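Local coordinates for protein guanine deaminase (Escherichia coli, PDB 6OHB) that catalyses the zinc-dependent hydrolytic deamination of guanine to xanthine and ammonia, the step that opens guanine degradation, at residues A[76-81]-A[361-366]; A[158-163]-A[429-434]; A[165-170]-A[187-192]; A[196-201]-A[229-234]. One frame throughout, in Å; residues are numbered along the deposited sequence.

Interaction 1: A[76-81]-A[361-366]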
loop_
_atom_site.group_PDB
_atom_site.type_symbol
_atom_site.label_atom_id
_atom_site.label_comp_id
_atom_site.label_asym_id
_atom_site.label_seq_id
_atom_site.Cartn_x
_atom_site.Cartn_y
_atom_site.Cartn_z
ATOM N N PRO A 76 8.794 1.266 -20.716
ATOM C CA PRO A 76 9.137 2.687 -20.824
ATOM C C PRO A 76 9.143 3.332 -19.446
ATOM O O PRO A 76 8.450 2.886 -18.530
ATOM C CB PRO A 76 8.026 3.260 -21.711
ATOM C CG PRO A 76 7.419 2.076 -22.392
ATOM C CD PRO A 76 7.549 0.942 -21.432
ATOM N N GLY A 77 9.947 4.384 -19.306
ATOM C CA GLY A 77 10.045 5.066 -18.025
ATOM C C GLY A 77 8.692 5.575 -17.560
ATOM O O GLY A 77 7.857 6.007 -18.360
ATOM N N PHE A 78 8.456 5.481 -16.253
ATOM C CA PHE A 78 7.190 5.940 -15.699
ATOM C C PHE A 78 7.099 7.464 -15.698
ATOM O O PHE A 78 8.104 8.177 -15.560
ATOM C CB PHE A 78 6.994 5.394 -14.283
ATOM C CG PHE A 78 7.002 3.895 -14.215
ATOM C CD1 PHE A 78 6.253 3.146 -15.110
ATOM C CD2 PHE A 78 7.774 3.234 -13.274
ATOM C CE1 PHE A 78 6.263 1.766 -15.062
ATOM C CE2 PHE A 78 7.789 1.850 -13.221
ATOM C CZ PHE A 78 7.031 1.117 -14.119
ATOM N N VAL A 79 5.859 7.947 -15.802
ATOM C CA VAL A 79 5.540 9.364 -15.922
ATOM C C VAL A 79 4.691 9.751 -14.715
ATOM O O VAL A 79 3.541 9.306 -14.582
ATOM C CB VAL A 79 4.803 9.672 -17.231
ATOM C CG1 VAL A 79 4.484 11.157 -17.318
ATOM C CG2 VAL A 79 5.638 9.214 -18.433
ATOM N N ASP A 80 5.250 10.600 -13.851
ATOM C CA ASP A 80 4.610 11.050 -12.617
ATOM C C ASP A 80 4.080 12.464 -12.838
ATOM O O ASP A 80 4.860 13.419 -12.904
ATOM C CB ASP A 80 5.622 11.017 -11.472
ATOM C CG ASP A 80 4.971 11.107 -10.102
ATOM O OD1 ASP A 80 3.864 11.682 -9.984
ATOM O OD2 ASP A 80 5.586 10.604 -9.136
ATOM N N THR A 81 2.755 12.611 -12.901
ATOM C CA THR A 81 2.171 13.867 -13.362
ATOM C C THR A 81 1.863 14.878 -12.256
ATOM O O THR A 81 1.357 15.960 -12.572
ATOM C CB THR A 81 0.893 13.599 -14.165
ATOM O OG1 THR A 81 -0.076 12.936 -13.341
ATOM C CG2 THR A 81 1.198 12.747 -15.398
ATOM N N TYR A 361 -0.931 1.439 -19.042
ATOM C CA TYR A 361 -1.067 2.533 -19.994
ATOM C C TYR A 361 -0.980 3.884 -19.297
ATOM O O TYR A 361 -0.226 4.769 -19.722
ATOM C CB TYR A 361 -2.393 2.392 -20.739
ATOM C CG TYR A 361 -2.689 3.506 -21.706
ATOM C CD1 TYR A 361 -2.071 3.556 -22.954
ATOM C CD2 TYR A 361 -3.602 4.502 -21.383
ATOM C CE1 TYR A 361 -2.348 4.574 -23.846
ATOM C CE2 TYR A 361 -3.886 5.522 -22.265
ATOM C CZ TYR A 361 -3.256 5.556 -23.498
ATOM O OH TYR A 361 -3.540 6.573 -24.380
ATOM N N LEU A 362 -1.735 4.057 -18.210
ATOM C CA LEU A 362 -1.703 5.328 -17.495
ATOM C C LEU A 362 -0.326 5.602 -16.910
ATOM O O LEU A 362 0.068 6.765 -16.775
ATOM C CB LEU A 362 -2.763 5.338 -16.394
ATOM C CG LEU A 362 -4.217 5.371 -16.867
ATOM C CD1 LEU A 362 -5.169 5.203 -15.690
ATOM C CD2 LEU A 362 -4.503 6.661 -17.608
ATOM N N ALA A 363 0.426 4.547 -16.573
ATOM C CA ALA A 363 1.756 4.748 -16.007
ATOM C C ALA A 363 2.771 5.193 -17.056
ATOM O O ALA A 363 3.756 5.854 -16.712
ATOM C CB ALA A 363 2.236 3.471 -15.320
ATOM N N THR A 364 2.551 4.868 -18.331
ATOM C CA THR A 364 3.559 5.178 -19.342
ATOM C C THR A 364 3.021 6.125 -20.408
ATOM O O THR A 364 3.085 7.347 -20.240
ATOM C CB THR A 364 4.079 3.900 -20.005
ATOM O OG1 THR A 364 2.988 3.189 -20.606
ATOM C CG2 THR A 364 4.757 3.004 -18.980
ATOM N N LEU A 365 2.483 5.574 -21.501
ATOM C CA LEU A 365 2.119 6.413 -22.643
ATOM C C LEU A 365 0.931 7.311 -22.326
ATOM O O LEU A 365 0.886 8.462 -22.771
ATOM C CB LEU A 365 1.816 5.545 -23.864
ATOM C CG LEU A 365 1.550 6.282 -25.181
ATOM C CD1 LEU A 365 2.737 7.148 -25.587
ATOM C CD2 LEU A 365 1.193 5.296 -26.280
ATOM N N GLY A 366 -0.039 6.810 -21.560
ATOM C CA GLY A 366 -1.152 7.655 -21.150
ATOM C C GLY A 366 -0.707 8.842 -20.312
ATOM O O GLY A 366 -1.225 9.955 -20.460
HETATM O O HOH W 1 0.944 8.885 -15.410
#

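Interaction 2: A[158-163]-A[429-434]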
loop_
_atom_site.group_PDB
_atom_site.type_symbol
_atom_site.label_atom_id
_atom_site.label_comp_id
_atom_site.label_asym_id
_atom_site.label_seq_id
_atom_site.Cartn_x
_atom_site.Cartn_y
_atom_site.Cartn_z
ATOM N N HIS A 158 21.779 17.695 -14.985
ATOM C CA HIS A 158 23.027 16.939 -14.916
ATOM C C HIS A 158 22.937 15.597 -15.644
ATOM O O HIS A 158 23.933 15.130 -16.210
ATOM C CB HIS A 158 23.440 16.717 -13.464
ATOM C CG HIS A 158 24.769 16.046 -13.319
ATOM N ND1 HIS A 158 24.919 14.806 -12.737
ATOM C CD2 HIS A 158 26.008 16.433 -13.707
ATOM C CE1 HIS A 158 26.195 14.463 -12.761
ATOM N NE2 HIS A 158 26.876 15.432 -13.345
ATOM N N ILE A 159 21.766 14.962 -15.643
ATOM C CA ILE A 159 21.572 13.671 -16.292
ATOM C C ILE A 159 20.727 13.794 -17.552
ATOM O O ILE A 159 20.293 12.777 -18.106
ATOM C CB ILE A 159 20.948 12.650 -15.326
ATOM C CG1 ILE A 159 19.549 13.111 -14.903
ATOM C CG2 ILE A 159 21.845 12.437 -14.115
ATOM C CD1 ILE A 159 18.696 12.014 -14.306
ATOM N N ASN A 160 20.489 15.019 -18.023
ATOM C CA ASN A 160 19.655 15.290 -19.193
ATOM C C ASN A 160 18.284 14.618 -19.077
ATOM O O ASN A 160 17.774 13.999 -20.016
ATOM C CB ASN A 160 20.363 14.874 -20.482
ATOM C CG ASN A 160 19.700 15.456 -21.715
ATOM O OD1 ASN A 160 18.978 16.455 -21.636
ATOM N ND2 ASN A 160 19.925 14.824 -22.858
ATOM N N MET A 161 17.672 14.781 -17.913
ATOM C CA MET A 161 16.335 14.275 -17.657
ATOM C C MET A 161 15.299 15.184 -18.310
ATOM O O MET A 161 15.490 16.401 -18.408
ATOM C CB MET A 161 16.100 14.204 -16.146
ATOM C CG MET A 161 14.771 13.632 -15.702
ATOM S SD MET A 161 14.686 13.588 -13.890
ATOM C CE MET A 161 14.426 11.845 -13.593
ATOM N N ARG A 162 14.206 14.588 -18.790
ATOM C CA ARG A 162 13.052 15.366 -19.238
ATOM C C ARG A 162 12.116 15.565 -18.053
ATOM O O ARG A 162 11.467 14.619 -17.595
ATOM C CB ARG A 162 12.318 14.696 -20.398
ATOM C CG ARG A 162 11.213 15.587 -20.968
ATOM C CD ARG A 162 10.708 15.112 -22.326
ATOM N NE ARG A 162 11.687 15.293 -23.401
ATOM C CZ ARG A 162 11.844 16.413 -24.104
ATOM N NH1 ARG A 162 11.091 17.476 -23.853
ATOM N NH2 ARG A 162 12.757 16.471 -25.067
ATOM N N MET A 163 12.038 16.801 -17.568
ATOM C CA MET A 163 11.258 17.136 -16.391
ATOM C C MET A 163 10.560 18.470 -16.614
ATOM O O MET A 163 11.155 19.410 -17.147
ATOM C CB MET A 163 12.154 17.214 -15.143
ATOM C CG MET A 163 11.535 17.957 -13.969
ATOM S SD MET A 163 12.655 18.107 -12.569
ATOM C CE MET A 163 12.870 16.384 -12.121
ATOM N N TYR A 429 17.381 3.807 -17.220
ATOM C CA TYR A 429 18.069 4.496 -18.302
ATOM C C TYR A 429 17.348 5.807 -18.595
ATOM O O TYR A 429 16.124 5.820 -18.792
ATOM C CB TYR A 429 18.098 3.639 -19.575
ATOM C CG TYR A 429 19.101 2.502 -19.581
ATOM C CD1 TYR A 429 18.872 1.335 -18.851
ATOM C CD2 TYR A 429 20.274 2.586 -20.331
ATOM C CE1 TYR A 429 19.790 0.285 -18.861
ATOM C CE2 TYR A 429 21.197 1.544 -20.345
ATOM C CZ TYR A 429 20.948 0.396 -19.611
ATOM O OH TYR A 429 21.863 -0.638 -19.628
ATOM N N VAL A 430 18.109 6.896 -18.649
ATOM C CA VAL A 430 17.589 8.206 -19.021
ATOM C C VAL A 430 18.460 8.760 -20.142
ATOM O O VAL A 430 19.693 8.733 -20.044
ATOM C CB VAL A 430 17.559 9.170 -17.819
ATOM C CG1 VAL A 430 17.429 10.608 -18.282
ATOM C CG2 VAL A 430 16.413 8.803 -16.879
ATOM N N ASP A 431 17.817 9.256 -21.204
ATOM C CA ASP A 431 18.527 9.783 -22.374
ATOM C C ASP A 431 19.474 8.730 -22.960
ATOM O O ASP A 431 20.609 9.025 -23.338
ATOM C CB ASP A 431 19.271 11.079 -22.029
ATOM C CG ASP A 431 19.804 11.794 -23.261
ATOM O OD1 ASP A 431 19.033 11.969 -24.230
ATOM O OD2 ASP A 431 20.992 12.184 -23.254
ATOM N N GLY A 432 19.023 7.477 -22.972
ATOM C CA GLY A 432 19.828 6.398 -23.505
ATOM C C GLY A 432 21.010 6.021 -22.646
ATOM O O GLY A 432 21.872 5.263 -23.096
ATOM N N ARG A 433 21.062 6.506 -21.416
ATOM C CA ARG A 433 22.208 6.324 -20.542
ATOM C C ARG A 433 21.753 5.667 -19.247
ATOM O O ARG A 433 20.718 6.039 -18.682
ATOM C CB ARG A 433 22.857 7.684 -20.256
ATOM C CG ARG A 433 24.249 7.647 -19.672
ATOM C CD ARG A 433 24.907 9.016 -19.823
ATOM N NE ARG A 433 25.005 9.423 -21.227
ATOM C CZ ARG A 433 24.301 10.406 -21.784
ATOM N NH1 ARG A 433 23.431 11.104 -21.059
ATOM N NH2 ARG A 433 24.465 10.691 -23.073
ATOM N N LEU A 434 22.532 4.700 -18.775
ATOM C CA LEU A 434 22.251 4.061 -17.495
ATOM C C LEU A 434 22.506 5.064 -16.377
ATOM O O LEU A 434 23.654 5.453 -16.134
ATOM C CB LEU A 434 23.105 2.808 -17.328
ATOM C CG LEU A 434 22.979 2.095 -15.978
ATOM C CD1 LEU A 434 21.538 1.687 -15.739
ATOM C CD2 LEU A 434 23.886 0.876 -15.935
HETATM O O HOH W 2 21.639 10.587 -18.889
#

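Interaction 3: A[165-170]-A[187-192]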
loop_
_atom_site.group_PDB
_atom_site.type_symbol
_atom_site.label_atom_id
_atom_site.label_comp_id
_atom_site.label_asym_id
_atom_site.label_seq_id
_atom_site.Cartn_x
_atom_site.Cartn_y
_atom_site.Cartn_z
ATOM N N ALA A 165 8.905 21.513 -14.478
ATOM C CA ALA A 165 8.900 22.076 -13.139
ATOM C C ALA A 165 8.673 23.578 -13.245
ATOM O O ALA A 165 8.735 24.166 -14.329
ATOM C CB ALA A 165 10.204 21.759 -12.401
ATOM N N GLY A 166 8.406 24.196 -12.102
ATOM C CA GLY A 166 8.182 25.627 -12.069
ATOM C C GLY A 166 8.125 26.131 -10.646
ATOM O O GLY A 166 7.949 25.360 -9.696
ATOM N N LYS A 167 8.284 27.444 -10.515
ATOM C CA LYS A 167 8.213 28.106 -9.220
ATOM C C LYS A 167 6.766 28.258 -8.770
ATOM O O LYS A 167 5.886 28.600 -9.564
ATOM C CB LYS A 167 8.887 29.474 -9.295
ATOM C CG LYS A 167 8.778 30.305 -8.038
ATOM C CD LYS A 167 9.045 31.770 -8.338
ATOM C CE LYS A 167 7.828 32.627 -8.031
ATOM N NZ LYS A 167 7.480 32.597 -6.588
ATOM N N VAL A 168 6.525 28.009 -7.482
ATOM C CA VAL A 168 5.189 28.171 -6.924
ATOM C C VAL A 168 4.849 29.654 -6.852
ATOM O O VAL A 168 5.661 30.473 -6.402
ATOM C CB VAL A 168 5.099 27.518 -5.536
ATOM C CG1 VAL A 168 3.732 27.774 -4.920
ATOM C CG2 VAL A 168 5.374 26.030 -5.622
ATOM N N MET A 169 3.663 30.011 -7.338
ATOM C CA MET A 169 3.139 31.365 -7.230
ATOM C C MET A 169 2.078 31.388 -6.136
ATOM O O MET A 169 1.045 30.721 -6.260
ATOM C CB MET A 169 2.560 31.821 -8.571
ATOM C CG MET A 169 3.546 31.734 -9.732
ATOM S SD MET A 169 2.818 32.115 -11.344
ATOM C CE MET A 169 1.718 33.457 -10.919
ATOM N N MET A 170 2.331 32.154 -5.074
ATOM C CA MET A 170 1.379 32.278 -3.969
ATOM C C MET A 170 1.667 33.564 -3.204
ATOM O O MET A 170 2.754 33.716 -2.637
ATOM C CB MET A 170 1.450 31.059 -3.044
ATOM C CG MET A 170 2.861 30.614 -2.691
ATOM S SD MET A 170 2.898 29.203 -1.565
ATOM C CE MET A 170 1.594 29.652 -0.430
ATOM N N HIS A 187 8.010 38.179 -12.386
ATOM C CA HIS A 187 9.384 38.359 -12.851
ATOM C C HIS A 187 10.244 37.135 -12.544
ATOM O O HIS A 187 11.073 36.733 -13.370
ATOM C CB HIS A 187 9.969 39.632 -12.244
ATOM C CG HIS A 187 9.352 40.884 -12.788
ATOM N ND1 HIS A 187 9.484 41.266 -14.107
ATOM C CD2 HIS A 187 8.578 41.827 -12.201
ATOM C CE1 HIS A 187 8.828 42.395 -14.304
ATOM N NE2 HIS A 187 8.268 42.756 -13.163
ATOM N N GLN A 188 10.057 36.522 -11.372
ATOM C CA GLN A 188 10.812 35.316 -11.043
ATOM C C GLN A 188 10.446 34.163 -11.973
ATOM O O GLN A 188 11.333 33.441 -12.453
ATOM C CB GLN A 188 10.579 34.937 -9.582
ATOM C CG GLN A 188 11.156 35.950 -8.599
ATOM C CD GLN A 188 10.737 35.702 -7.160
ATOM O OE1 GLN A 188 9.852 34.889 -6.880
ATOM N NE2 GLN A 188 11.372 36.412 -6.238
ATOM N N SER A 189 9.152 33.990 -12.269
ATOM C CA SER A 189 8.765 32.926 -13.189
ATOM C C SER A 189 9.289 33.196 -14.598
ATOM O O SER A 189 9.700 32.265 -15.301
ATOM C CB SER A 189 7.245 32.759 -13.198
ATOM O OG SER A 189 6.755 32.403 -11.915
ATOM N N LYS A 190 9.316 34.466 -15.018
ATOM C CA LYS A 190 9.860 34.784 -16.335
ATOM C C LYS A 190 11.353 34.484 -16.402
ATOM O O LYS A 190 11.838 33.963 -17.412
ATOM C CB LYS A 190 9.597 36.250 -16.692
ATOM C CG LYS A 190 9.759 36.550 -18.180
ATOM C CD LYS A 190 9.728 38.047 -18.475
ATOM C CE LYS A 190 9.492 38.308 -19.961
ATOM N NZ LYS A 190 9.767 39.716 -20.359
ATOM N N GLU A 191 12.098 34.801 -15.339
ATOM C CA GLU A 191 13.526 34.495 -15.341
ATOM C C GLU A 191 13.767 32.991 -15.390
ATOM O O GLU A 191 14.670 32.518 -16.095
ATOM C CB GLU A 191 14.211 35.099 -14.118
ATOM C CG GLU A 191 15.684 34.730 -14.027
ATOM C CD GLU A 191 16.399 35.423 -12.887
ATOM O OE1 GLU A 191 16.098 36.608 -12.631
ATOM O OE2 GLU A 191 17.260 34.782 -12.247
ATOM N N LEU A 192 12.965 32.219 -14.653
ATOM C CA LEU A 192 13.129 30.768 -14.696
ATOM C C LEU A 192 12.767 30.207 -16.071
ATOM O O LEU A 192 13.423 29.275 -16.555
ATOM C CB LEU A 192 12.305 30.118 -13.585
ATOM C CG LEU A 192 12.878 30.425 -12.195
ATOM C CD1 LEU A 192 11.897 30.069 -11.095
ATOM C CD2 LEU A 192 14.214 29.717 -11.982
#

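Interaction 4: A[196-201]-A[229-234]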
loop_
_atom_site.group_PDB
_atom_site.type_symbol
_atom_site.label_atom_id
_atom_site.label_comp_id
_atom_site.label_asym_id
_atom_site.label_seq_id
_atom_site.Cartn_x
_atom_site.Cartn_y
_atom_site.Cartn_z
ATOM N N TRP A 196 15.509 28.100 -18.199
ATOM C CA TRP A 196 15.344 26.654 -18.174
ATOM C C TRP A 196 14.350 26.111 -19.184
ATOM O O TRP A 196 14.465 24.940 -19.551
ATOM C CB TRP A 196 14.899 26.188 -16.775
ATOM C CG TRP A 196 15.906 26.423 -15.680
ATOM C CD1 TRP A 196 15.767 27.260 -14.613
ATOM C CD2 TRP A 196 17.193 25.805 -15.541
ATOM N NE1 TRP A 196 16.889 27.209 -13.820
ATOM C CE2 TRP A 196 17.779 26.323 -14.368
ATOM C CE3 TRP A 196 17.906 24.867 -16.294
ATOM C CZ2 TRP A 196 19.046 25.937 -13.929
ATOM C CZ3 TRP A 196 19.163 24.482 -15.858
ATOM C CH2 TRP A 196 19.719 25.018 -14.686
ATOM N N HIS A 197 13.371 26.898 -19.625
ATOM C CA HIS A 197 12.387 26.361 -20.555
ATOM C C HIS A 197 13.069 25.985 -21.868
ATOM O O HIS A 197 13.766 26.799 -22.480
ATOM C CB HIS A 197 11.258 27.363 -20.795
ATOM C CG HIS A 197 10.127 26.805 -21.601
ATOM N ND1 HIS A 197 9.485 25.633 -21.265
ATOM C CD2 HIS A 197 9.532 27.250 -22.734
ATOM C CE1 HIS A 197 8.541 25.380 -22.154
ATOM N NE2 HIS A 197 8.547 26.346 -23.055
ATOM N N LYS A 198 12.868 24.734 -22.286
ATOM C CA LYS A 198 13.529 24.148 -23.455
ATOM C C LYS A 198 15.054 24.195 -23.338
ATOM O O LYS A 198 15.765 24.185 -24.345
ATOM C CB LYS A 198 13.067 24.828 -24.750
ATOM C CG LYS A 198 11.570 24.679 -25.036
ATOM C CD LYS A 198 11.296 24.457 -26.524
ATOM C CE LYS A 198 11.754 25.638 -27.377
ATOM N NZ LYS A 198 10.752 26.746 -27.412
ATOM N N ASN A 199 15.576 24.193 -22.111
ATOM C CA ASN A 199 17.007 23.987 -21.879
ATOM C C ASN A 199 17.260 22.483 -21.847
ATOM O O ASN A 199 16.982 21.810 -20.853
ATOM C CB ASN A 199 17.448 24.665 -20.586
ATOM C CG ASN A 199 18.947 24.567 -20.344
ATOM O OD1 ASN A 199 19.630 23.705 -20.893
ATOM N ND2 ASN A 199 19.462 25.452 -19.501
ATOM N N GLY A 200 17.794 21.952 -22.940
ATOM C CA GLY A 200 17.897 20.510 -23.070
ATOM C C GLY A 200 16.509 19.904 -23.146
ATOM O O GLY A 200 15.657 20.341 -23.929
ATOM N N ARG A 201 16.263 18.892 -22.320
ATOM C CA ARG A 201 14.962 18.250 -22.255
ATOM C C ARG A 201 14.097 18.818 -21.136
ATOM O O ARG A 201 13.012 18.294 -20.873
ATOM C CB ARG A 201 15.122 16.735 -22.088
ATOM C CG ARG A 201 15.832 16.040 -23.251
ATOM C CD ARG A 201 16.187 14.596 -22.892
ATOM N NE ARG A 201 15.009 13.729 -22.893
ATOM C CZ ARG A 201 14.845 12.671 -22.106
ATOM N NH1 ARG A 201 15.781 12.325 -21.231
ATOM N NH2 ARG A 201 13.734 11.956 -22.190
ATOM N N TYR A 229 4.369 32.994 -23.208
ATOM C CA TYR A 229 5.079 31.745 -23.478
ATOM C C TYR A 229 4.055 30.636 -23.656
ATOM O O TYR A 229 3.848 29.811 -22.758
ATOM C CB TYR A 229 6.072 31.430 -22.363
ATOM C CG TYR A 229 7.071 32.537 -22.163
ATOM C CD1 TYR A 229 8.199 32.625 -22.965
ATOM C CD2 TYR A 229 6.881 33.505 -21.188
ATOM C CE1 TYR A 229 9.115 33.639 -22.795
ATOM C CE2 TYR A 229 7.795 34.526 -21.009
ATOM C CZ TYR A 229 8.910 34.586 -21.816
ATOM O OH TYR A 229 9.828 35.599 -21.651
ATOM N N PRO A 230 3.407 30.574 -24.821
ATOM C CA PRO A 230 2.293 29.627 -24.984
ATOM C C PRO A 230 2.717 28.172 -24.926
ATOM O O PRO A 230 1.852 27.307 -24.758
ATOM C CB PRO A 230 1.722 29.981 -26.367
ATOM C CG PRO A 230 2.351 31.293 -26.748
ATOM C CD PRO A 230 3.660 31.356 -26.043
ATOM N N ASP A 231 4.007 27.867 -25.060
ATOM C CA ASP A 231 4.469 26.487 -25.027
ATOM C C ASP A 231 5.006 26.080 -23.658
ATOM O O ASP A 231 5.631 25.023 -23.539
ATOM C CB ASP A 231 5.512 26.238 -26.126
ATOM C CG ASP A 231 6.830 26.945 -25.875
ATOM O OD1 ASP A 231 6.868 27.926 -25.106
ATOM O OD2 ASP A 231 7.840 26.517 -26.469
ATOM N N THR A 232 4.778 26.886 -22.625
ATOM C CA THR A 232 5.060 26.406 -21.284
ATOM C C THR A 232 3.870 25.604 -20.768
ATOM O O THR A 232 2.786 25.585 -21.358
ATOM C CB THR A 232 5.367 27.558 -20.322
ATOM O OG1 THR A 232 4.314 28.529 -20.377
ATOM C CG2 THR A 232 6.697 28.210 -20.659
ATOM N N TRP A 233 4.083 24.924 -19.654
ATOM C CA TRP A 233 3.002 24.173 -19.047
ATOM C C TRP A 233 2.291 25.032 -18.006
ATOM O O TRP A 233 2.811 26.049 -17.541
ATOM C CB TRP A 233 3.539 22.879 -18.425
ATOM C CG TRP A 233 3.603 21.748 -19.417
ATOM C CD1 TRP A 233 2.867 20.602 -19.397
ATOM C CD2 TRP A 233 4.429 21.674 -20.589
ATOM N NE1 TRP A 233 3.185 19.816 -20.477
ATOM C CE2 TRP A 233 4.139 20.453 -21.225
ATOM C CE3 TRP A 233 5.383 22.523 -21.162
ATOM C CZ2 TRP A 233 4.772 20.055 -22.409
ATOM C CZ3 TRP A 233 6.014 22.127 -22.339
ATOM C CH2 TRP A 233 5.705 20.905 -22.945
ATOM N N VAL A 234 1.073 24.622 -17.670
ATOM C CA VAL A 234 0.334 25.170 -16.541
ATOM C C VAL A 234 0.053 24.013 -15.593
ATOM O O VAL A 234 -0.318 22.923 -16.036
ATOM C CB VAL A 234 -0.979 25.850 -16.985
ATOM C CG1 VAL A 234 -1.790 26.287 -15.777
ATOM C CG2 VAL A 234 -0.684 27.028 -17.911
#

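Interaction 1: A[76-81]-A[361-366]
T364, A363 and V79 bury most of the surface here, where the first strand of the barrel meets the kink between helices 356-363 and 365-370. T364 is the hinge: it leaves helical geometry after A363 and stands right before the next helix. Its OG1 sits in the crowded position between backbone N and carbonyl carbon (chi1 58°) and turns back to bond F360 O. That rotation puts CG2 anti to the carbonyl carbon and aims the methyl at the strand, where it lies 3.7 Å from P76 O and 4.2 Å from F78 CD1, near the plane of the phenyl ring at its edge. The break in the helix also turns A363 O outward, and V79 N donates to it at 3.1 Å. The bond runs nearly along the C=O axis, with a C=O...N angle of 169°. F78 CA adds a CA-H...O contact to the same oxygen, and F78 CD1 packs on A363 CB at 4.0 Å. V79 CG2, anti to the carbonyl carbon, reaches T364 O at 3.6 Å. A water bridges the next strand peptide, donating to V79 O at 2.8 Å, and the residue before A363, donating to L362 O at 2.7 Å, so successive peptide groups of the strand are tied to the helix end, first directly and then through water. M336 packs on both F78 and A363. Strand 73-84 continues to the zinc ligands H82 and H84, so the contact joins a kinked helix pair to the metal-bearing first strand of the amidohydrolase TIM barrel.

Interaction 2: A[158-163]-A[429-434]
N160 and D431 face each other with matching torsions: each holds CG anti to its backbone N (chi1 -165° and -169°), and each sits at positive phi. The two side chains cross obliquely, with amide and carboxylate planes 77° apart. N160 ND2 donates to D431 OD2 at 2.9 Å; the acceptor lies close to the amide plane, yet the N-H arrives from above the carboxylate plane. R433 NH1 also approaches D431 OD2 in a weak, long salt bridge of 3.5 Å. N160 is the C-prime residue of a Schellman motif closing helix 146-158, and D431 belongs to a type I' turn from V430 to R433, the tight link of a beta hairpin formed by strands 425-430 and 433-437, so a helix end is fastened to a hairpin tip. An alanine in place of D431 would remove the carboxylate and would probably loosen the grip on both N160 and R433. Beside the polar pair, V430 sets CG1 anti to its backbone N, which pushes this methyl against I159 O at 3.6 Å and over M161 CA at 3.9 Å. I159 CD1 brushes V430 CG1 at 4.4 Å. A water donates to I159 O and V430 O and accepts from R433 NH1, bridging both segments beside the valine. R201 reaches N160 O from the neighbouring loop and packs on V430 and D431.

Interaction 3: A[165-170]-A[187-192]
Residues 165-170, on the broken strand 164-169, run past helix residues 187-192 with their closest alpha carbons, those of K167 and S189, 6.3 Å apart. K167 carries the contact. Its CG is anti to the backbone N (chi1 175°) and the chain stays extended through chi2, then bends at chi3 (118°) and chi4 (63°), so that its outer half turns forward along the strand toward V168 while its flank lies against the helix. K167 CB meets L192 CD1 at 3.6 Å; further out, CD rests on Q188 CB at 3.7 Å, and CE lies 3.2 Å from Q188 OE1 as the two chains cross obliquely. The bends deliver K167 NZ to V168 O, 2.8 Å away and in the carbonyl plane. Outside the two segments NZ is also held by V144 O and by a salt bridge to D180. M169 takes CG anti to its carbonyl carbon and sets that methylene 3.9 Å from S189 OG, a hydroxyl bonded within the helix to S185 O. The contact joins strand and helix of the beta-alpha-beta unit 164-169, 182-196, 203-208 of the barrel, M169 lying near R209, a probable substrate-binding residue. A methionine in place of K167 would lack the ammonium and its bonds to V168 O, V144 O and D180, which would probably loosen the hold between the strand and the loops bearing V144 and D180. The division of labour implies that the helix is packed by the aliphatic part of a buried lysine, whose ammonium is answered by two carbonyls and a carboxylate that probably favour its charged form.

Interaction 4: A[196-201]-A[229-234]
The polar bonds converge on D231, whose CG occupies the crowded position between backbone N and carbonyl carbon (chi1 69°). K198, bent at chi2, chi3 and chi4, brings NZ to the syn lone pair of D231 OD2 at 3.1 Å in a salt bridge. H197 NE2 gives a weak hydrogen bond to D231 OD1, also 3.1 Å long, with imidazole and carboxylate planes almost perpendicular (89°). At the far side of the ring ND1 bonds Y204 N, so both nitrogens have partners. The apolar contacts sandwich the same ring. T232 CG2 sits over the centre of one face in a CH-pi contact, 3.5 Å from the centroid of the H197 ring, K198 CG covers the opposite face, and W233 CZ3 touches H197 CE1 edge to edge at 4.1 Å. T232 OG1 and T232 N both donate to Y229 O, which fixes the methyl over the ring. The two turns, type II from W196 to N199 and type I from Y229 to T232, precede neighbouring parallel strands of the barrel, 203-208 and 233-238. With Y204 N serving as donor to ND1, the proton lies on NE2; the carboxylate, shared with a lysine, would probably stabilise that tautomer.

How the interactions relate
Interactions 1, 3 and 4 involve the TIM barrel; interaction 2 joins the end of a barrel helix to the hairpin of the adjoining beta part. Along the chain, interactions 3 and 4 follow in series, both nested inside the loops closed by interactions 1 and 2, which cross each other. Interactions 3 and 4 have centres about 12 Å apart and share helix 182-196, which passes through interaction 3 and ends at W196 in interaction 4; K190 packs on Y229 between them. Interaction 2 meets interaction 4 through R201. Interaction 1 touches none of the others, its centre about 16 Å from that of interaction 2. Strands 73-84 and 233-238 among them carry the zinc ligands H82, H84 and H237.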